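Local coordinates for protein alkyl hydroperoxide reductase AhpD (Legionella pneumophila, PDB 5DIK) that probably reduces alkyl hydroperoxides as part of an antioxidative response, as a hexameric member of the carboxymuconolactone decarboxylase family, at residues K29-P32 and E33-T36; T22-A25 and K26-K29. All blocks are in the same frame, centred on the assembly; numbering follows the deposited sequence.

How the contacts relate
Both contacts are local, made between side chains and backbone a turn apart, and their centres lie about 8 Å from each other. Contact 2 sits wholly within helix 12-30, where regular backbone bonds are joined by an aliphatic-aromatic pair and a lysine-glutamine bond. Contact 1, sharing Lys29, takes in the end of that helix and the first turn of helix 32-46, so its chemistry is that of a helix start: the carbonyls of Met31 and Pro32 accept the amides four residues on, and a threonine hydroxyl adds to one of them. Each is partly buried, with exposed residues alongside others that pack on the second subunit. Met35 of contact 1 packs on Phe27 and Arg28 of contact 2.

Contact 1. Residues K29-P32 and E33-T36; sequences KEMP and ELMT
Pro32 and Thr36 meet one turn apart at the start of helix 32-46, where the carbonyl oxygen Pro32 O receives two donors from the same residue. Thr36 N lies 2.9 Å from Pro32 O, and the hydroxyl Thr36 OG1 approaches Pro32 O to 2.8 Å from the opposite face of the carbonyl plane. The hydroxyl gets there because OG1 stands beside its own backbone N (chi1 -63°), turned back along the helix. Proline suits the first turn, since its missing N-H costs no helical bond there and its ring already holds phi near the helical value.

Met31 occupies the N-cap position, having left the helical path of helix 12-30. Its carbonyl begins the new helix: Met35 N donates to Met31 O over 3.0 Å, with an N-H...O angle of 172°. Alongside, Met31 CB and Leu34 CB touch at 4.0 Å, and both side chains continue into apolar packing on other subunits, Met31 on Leu91 of the second and Leu34 on Leu41 of the third. In this all-helical AhpD-like chain the junction of consecutive helices is thus a one-residue break, the new helix being opened by backbone bonds and reinforced by the threonine hydroxyl.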
loop_
_atom_site.group_PDB
_atom_site.type_symbol
_atom_site.label_atom_id
_atom_site.label_comp_id
_atom_site.label_asym_id
_atom_site.label_seq_id
_atom_site.Cartn_x
_atom_site.Cartn_y
_atom_site.Cartn_z
ATOM N N LYS A 29 23.373 9.941 -14.764
ATOM C CA LYS A 29 24.836 10.160 -14.720
ATOM C C LYS A 29 25.531 9.297 -13.681
ATOM O O LYS A 29 26.555 8.710 -13.970
ATOM C CB LYS A 29 25.170 11.645 -14.502
ATOM C CG LYS A 29 25.302 12.464 -15.793
ATOM C CD LYS A 29 24.524 11.815 -16.946
ATOM C CE LYS A 29 24.618 12.523 -18.291
ATOM N NZ LYS A 29 23.954 11.652 -19.307
ATOM N N GLU A 30 24.952 9.191 -12.486
ATOM C CA GLU A 30 25.622 8.578 -11.351
ATOM C C GLU A 30 25.301 7.095 -11.127
ATOM O O GLU A 30 26.055 6.409 -10.439
ATOM C CB GLU A 30 25.297 9.371 -10.098
ATOM C CG GLU A 30 25.690 10.844 -10.212
ATOM C CD GLU A 30 25.312 11.644 -8.986
ATOM O OE1 GLU A 30 25.699 11.260 -7.873
ATOM O OE2 GLU A 30 24.637 12.681 -9.132
ATOM N N MET A 31 24.168 6.616 -11.644
ATOM C CA MET A 31 23.792 5.197 -11.540
ATOM C C MET A 31 23.370 4.702 -12.929
ATOM O O MET A 31 22.244 4.234 -13.103
ATOM C CB MET A 31 22.599 4.988 -10.607
ATOM C CG MET A 31 22.691 5.532 -9.205
ATOM S SD MET A 31 21.237 4.988 -8.244
ATOM C CE MET A 31 19.852 5.830 -9.007
ATOM N N PRO A 32 24.271 4.801 -13.922
ATOM C CA PRO A 32 23.842 4.529 -15.286
ATOM C C PRO A 32 23.395 3.083 -15.495
ATOM O O PRO A 32 22.501 2.846 -16.297
ATOM C CB PRO A 32 25.084 4.867 -16.131
ATOM C CG PRO A 32 26.228 4.718 -15.193
ATOM C CD PRO A 32 25.711 5.123 -13.839
ATOM N N GLU A 33 23.972 2.131 -14.772
ATOM C CA GLU A 33 23.571 0.727 -14.946
ATOM C C GLU A 33 22.130 0.486 -14.431
ATOM O O GLU A 33 21.335 -0.220 -15.050
ATOM C CB GLU A 33 24.556 -0.223 -14.255
ATOM C CG GLU A 33 24.446 -1.654 -14.786
ATOM C CD GLU A 33 25.384 -2.658 -14.115
ATOM O OE1 GLU A 33 26.511 -2.265 -13.744
ATOM O OE2 GLU A 33 24.993 -3.854 -13.978
ATOM N N LEU A 34 21.802 1.120 -13.320
ATOM C CA LEU A 34 20.458 1.004 -12.749
ATOM C C LEU A 34 19.465 1.637 -13.697
ATOM O O LEU A 34 18.456 1.031 -14.041
ATOM C CB LEU A 34 20.426 1.675 -11.377
ATOM C CG LEU A 34 19.287 1.561 -10.373
ATOM C CD1 LEU A 34 18.063 2.307 -10.817
ATOM C CD2 LEU A 34 18.963 0.125 -10.012
ATOM N N MET A 35 19.757 2.854 -14.152
ATOM C CA MET A 35 18.833 3.556 -15.025
ATOM C C MET A 35 18.669 2.881 -16.395
ATOM O O MET A 35 17.571 2.893 -16.960
ATOM C CB MET A 35 19.223 5.030 -15.181
ATOM C CG MET A 35 19.145 5.811 -13.885
ATOM S SD MET A 35 17.505 5.714 -13.131
ATOM C CE MET A 35 16.610 6.783 -14.235
ATOM N N THR A 36 19.743 2.329 -16.942
ATOM C CA THR A 36 19.671 1.551 -18.169
ATOM C C THR A 36 18.790 0.310 -17.995
ATOM O O THR A 36 17.959 0.019 -18.843
ATOM C CB THR A 36 21.074 1.123 -18.646
ATOM O OG1 THR A 36 21.810 2.308 -18.945
ATOM C CG2 THR A 36 20.987 0.241 -19.896
#

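Contact 2. Residues T22-A25 and K26-K29; sequences TQLA and KFRK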
loop_
_atom_site.group_PDB
_atom_site.type_symbol
_atom_site.label_atom_id
_atom_site.label_comp_id
_atom_site.label_asym_id
_atom_site.label_seq_id
_atom_site.Cartn_x
_atom_site.Cartn_y
_atom_site.Cartn_z
ATOM N N THR A 22 14.790 16.629 -13.030
ATOM C CA THR A 22 16.078 17.186 -12.606
ATOM C C THR A 22 16.882 16.157 -11.788
ATOM O O THR A 22 18.103 16.016 -11.971
ATOM C CB THR A 22 15.857 18.465 -11.782
ATOM O OG1 THR A 22 15.236 19.446 -12.621
ATOM C CG2 THR A 22 17.179 19.021 -11.199
ATOM N N GLN A 23 16.200 15.433 -10.896
ATOM C CA GLN A 23 16.881 14.402 -10.116
ATOM C C GLN A 23 17.208 13.169 -10.938
ATOM O O GLN A 23 18.292 12.604 -10.792
ATOM C CB GLN A 23 16.079 14.031 -8.857
ATOM C CG GLN A 23 15.645 15.220 -8.005
ATOM C CD GLN A 23 16.806 16.096 -7.522
ATOM O OE1 GLN A 23 17.928 15.644 -7.350
ATOM N NE2 GLN A 23 16.503 17.358 -7.248
ATOM N N LEU A 24 16.303 12.747 -11.814
ATOM C CA LEU A 24 16.542 11.575 -12.637
ATOM C C LEU A 24 17.746 11.741 -13.578
ATOM O O LEU A 24 18.434 10.768 -13.876
ATOM C CB LEU A 24 15.306 11.219 -13.477
ATOM C CG LEU A 24 14.009 10.841 -12.755
ATOM C CD1 LEU A 24 12.953 10.473 -13.775
ATOM C CD2 LEU A 24 14.244 9.728 -11.766
ATOM N N ALA A 25 17.971 12.968 -14.055
ATOM C CA ALA A 25 19.184 13.291 -14.852
ATOM C C ALA A 25 20.453 13.006 -14.058
ATOM O O ALA A 25 21.438 12.495 -14.600
ATOM C CB ALA A 25 19.173 14.762 -15.282
ATOM N N LYS A 26 20.418 13.306 -12.761
ATOM C CA LYS A 26 21.526 12.951 -11.876
ATOM C C LYS A 26 21.674 11.442 -11.717
ATOM O O LYS A 26 22.785 10.921 -11.757
ATOM C CB LYS A 26 21.386 13.616 -10.512
ATOM C CG LYS A 26 21.346 15.143 -10.569
ATOM C CD LYS A 26 20.986 15.689 -9.211
ATOM C CE LYS A 26 20.577 17.154 -9.256
ATOM N NZ LYS A 26 20.134 17.566 -7.913
ATOM N N PHE A 27 20.553 10.717 -11.534
ATOM C CA PHE A 27 20.617 9.264 -11.505
ATOM C C PHE A 27 21.192 8.675 -12.794
ATOM O O PHE A 27 21.940 7.715 -12.732
ATOM C CB PHE A 27 19.226 8.616 -11.309
ATOM C CG PHE A 27 18.594 8.866 -9.990
ATOM C CD1 PHE A 27 19.343 9.078 -8.849
ATOM C CD2 PHE A 27 17.209 8.791 -9.865
ATOM C CE1 PHE A 27 18.739 9.273 -7.611
ATOM C CE2 PHE A 27 16.598 8.998 -8.631
ATOM C CZ PHE A 27 17.378 9.231 -7.503
ATOM N N ARG A 28 20.810 9.213 -13.953
ATOM C CA ARG A 28 21.333 8.705 -15.238
ATOM C C ARG A 28 22.850 8.842 -15.299
ATOM O O ARG A 28 23.538 7.941 -15.808
ATOM C CB ARG A 28 20.695 9.404 -16.453
ATOM C CG ARG A 28 19.178 9.243 -16.530
ATOM C CD ARG A 28 18.676 9.088 -17.962
ATOM N NE ARG A 28 18.958 7.739 -18.476
ATOM C CZ ARG A 28 18.088 6.723 -18.523
ATOM N NH1 ARG A 28 16.829 6.857 -18.091
ATOM N NH2 ARG A 28 18.486 5.551 -19.007
ATOM N N LYS A 29 23.373 9.941 -14.764
ATOM C CA LYS A 29 24.836 10.160 -14.720
ATOM C C LYS A 29 25.531 9.297 -13.681
ATOM O O LYS A 29 26.555 8.710 -13.970
ATOM C CB LYS A 29 25.170 11.645 -14.502
ATOM C CG LYS A 29 25.302 12.464 -15.793
ATOM C CD LYS A 29 24.524 11.815 -16.946
ATOM C CE LYS A 29 24.618 12.523 -18.291
ATOM N NZ LYS A 29 23.954 11.652 -19.307
#
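Gln23 and Lys26 run side by side on one flank of helix 12-30, their polar ends meeting where Lys26 NZ donates to Gln23 OE1 over 3.0 Å. The ammonium comes at the amide oxygen well off its C=O direction, at 114°, and tilted from the amide plane. Lys26 is extended beyond CG, whereas Gln23 folds at chi2 (-58°), which brings its shorter chain level with the lysine end. Along the way the lysine methylenes lie against the backbone, Lys26 CG being 3.6 Å from Thr22 O.

Around the helix, Leu24 crosses Phe27. The methyl Leu24 CD2 touches the ring at its edge, near the ring plane, 3.6 Å from Phe27 CD2. Over one face of the same ring, displaced toward its rim, lies Gln23 O, and this oxygen also accepts the amide of Phe27 at 3.0 Å from Phe27 N. In the backbone that carries these side chains, Arg28 N bonds to Leu24 O at 2.8 Å and Lys29 N to Ala25 O at 3.2 Å, continuing the i to i+4 ladder that fixes their spacing.

Farther out, this interior stretch of helix 12-30 faces the second subunit of the six-chain assembly: Glu117 of that subunit forms a salt bridge with Lys26 NZ, while its Leu106 and Leu113 pack on Leu24 and Phe27 respectively. Within the chain, Arg28 NH2 hydrogen-bonds Ser39 OG of helix 32-46, whose Met35 also touches Phe27 and Arg28. Glutamine suits its buried place because its uncharged amide can accept from the ammonium while its chain packs on Ala110 of the second subunit, and leucine and phenylalanine supply the apolar surface. The ammonium is thus shared between an amide of its own helix and a carboxylate across the interface, which would probably stabilise its positive charge there.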